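Local coordinates for protein MucR Phosphodiesterase (Pseudomonas aeruginosa, PDB 5M1T) that is an EAL-domain phosphodiesterase that binds magnesium ions and the ligand C2E, at residues A[213-216]-A[221-224]. Sequence-based numbering, arbitrary orientation.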
loop_
_atom_site.group_PDB
_atom_site.type_symbol
_atom_site.label_atom_id
_atom_site.label_comp_id
_atom_site.label_asym_id
_atom_site.label_seq_id
_atom_site.Cartn_x
_atom_site.Cartn_y
_atom_site.Cartn_z
ATOM N N ILE A 213 -11.633 23.545 13.445
ATOM C CA ILE A 213 -11.716 24.985 13.219
ATOM C C ILE A 213 -13.179 25.451 13.238
ATOM O O ILE A 213 -13.510 26.460 13.847
ATOM C CB ILE A 213 -11.051 25.368 11.886
ATOM C CG1 ILE A 213 -9.619 24.821 11.824
ATOM C CG2 ILE A 213 -11.088 26.864 11.666
ATOM C CD1 ILE A 213 -8.765 25.070 13.035
ATOM N N ASN A 214 -14.032 24.706 12.545
ATOM C CA ASN A 214 -15.436 25.051 12.407
ATOM C C ASN A 214 -16.203 25.007 13.726
ATOM O O ASN A 214 -17.167 25.741 13.899
ATOM C CB ASN A 214 -16.083 24.059 11.457
ATOM C CG ASN A 214 -17.465 24.479 11.019
ATOM O OD1 ASN A 214 -17.718 25.651 10.676
ATOM N ND2 ASN A 214 -18.367 23.515 10.987
ATOM N N GLU A 215 -15.811 24.115 14.639
ATOM C CA GLU A 215 -16.525 23.986 15.898
ATOM C C GLU A 215 -16.035 24.954 16.993
ATOM O O GLU A 215 -16.593 24.950 18.083
ATOM C CB GLU A 215 -16.452 22.535 16.413
ATOM C CG GLU A 215 -17.208 21.499 15.559
ATOM C CD GLU A 215 -18.720 21.530 15.744
ATOM O OE1 GLU A 215 -19.482 21.160 14.802
ATOM O OE2 GLU A 215 -19.146 21.930 16.850
ATOM N N LEU A 216 -15.012 25.772 16.730
ATOM C CA LEU A 216 -14.377 26.553 17.816
ATOM C C LEU A 216 -15.390 27.433 18.546
ATOM O O LEU A 216 -15.400 27.485 19.743
ATOM C CB LEU A 216 -13.215 27.396 17.291
ATOM C CG LEU A 216 -11.919 26.674 16.902
ATOM C CD1 LEU A 216 -11.079 27.528 15.963
ATOM C CD2 LEU A 216 -11.111 26.267 18.119
ATOM N N ASP A 221 -13.976 22.546 24.210
ATOM C CA ASP A 221 -12.926 21.563 24.057
ATOM C C ASP A 221 -12.116 21.783 22.779
ATOM O O ASP A 221 -10.924 21.505 22.768
ATOM C CB ASP A 221 -13.514 20.140 24.104
ATOM C CG ASP A 221 -13.750 19.645 25.542
ATOM O OD1 ASP A 221 -13.170 20.244 26.496
ATOM O OD2 ASP A 221 -14.511 18.652 25.717
ATOM N N ASP A 222 -12.740 22.286 21.721
ATOM C CA ASP A 222 -12.042 22.370 20.438
ATOM C C ASP A 222 -10.852 23.307 20.476
ATOM O O ASP A 222 -9.854 23.028 19.848
ATOM C CB ASP A 222 -12.958 22.776 19.269
ATOM C CG ASP A 222 -13.494 21.569 18.480
ATOM O OD1 ASP A 222 -12.932 20.451 18.576
ATOM O OD2 ASP A 222 -14.505 21.732 17.759
ATOM N N ALA A 223 -10.954 24.435 21.174
ATOM C CA ALA A 223 -9.855 25.370 21.253
ATOM C C ALA A 223 -8.627 24.751 21.940
ATOM O O ALA A 223 -7.483 25.049 21.556
ATOM C CB ALA A 223 -10.293 26.633 21.994
ATOM N N ALA A 224 -8.869 23.925 22.969
ATOM C CA ALA A 224 -7.785 23.249 23.639
ATOM C C ALA A 224 -7.129 22.246 22.689
ATOM O O ALA A 224 -5.891 22.137 22.623
ATOM C CB ALA A 224 -8.264 22.576 24.923
#
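Leu216 lays one branch of its isobutyl group over the backbone at the start of helix 220-236, with CD2 3.5 Å from CA of Ala223, tighter than usual for two carbons. The same methyl reaches the Ala223 methyl, CD2 to CB 4.0 Å, and lies 4.1 Å from CB of Asp222, and so bridges two successive residues of the helix. The first torsion of Leu216 (chi1 -73°) swings CG beside the backbone N, turned away from its own carbonyl carbon, and the second (chi2 160°) then turns CD2 to the helix, although the CA-CB bond itself does not point at it. The Leu216 side chain also touches Phe253 of helix 248-257, so it packs between two helices. Next to this apolar patch, the side chain of Asp222 points at Glu215, but its OD2 is modelled implausibly close to Glu215 CB, so the fine placing of this carboxylate is doubtful. Bent at chi2 (-76°), the glutamate carries its own carboxylate away from helix 220-236; the two acidic groups lie near each other without touching, their exact spacing uncertain. No hydrogen bond joins the segments; a weak backbone bond runs from Leu216 N to Ile213 O within 213-216. The arrangement is a short connection between two consecutive helices, 210-214 and 220-236, the second leading to strand 239-243 in the barrel of the EAL domain.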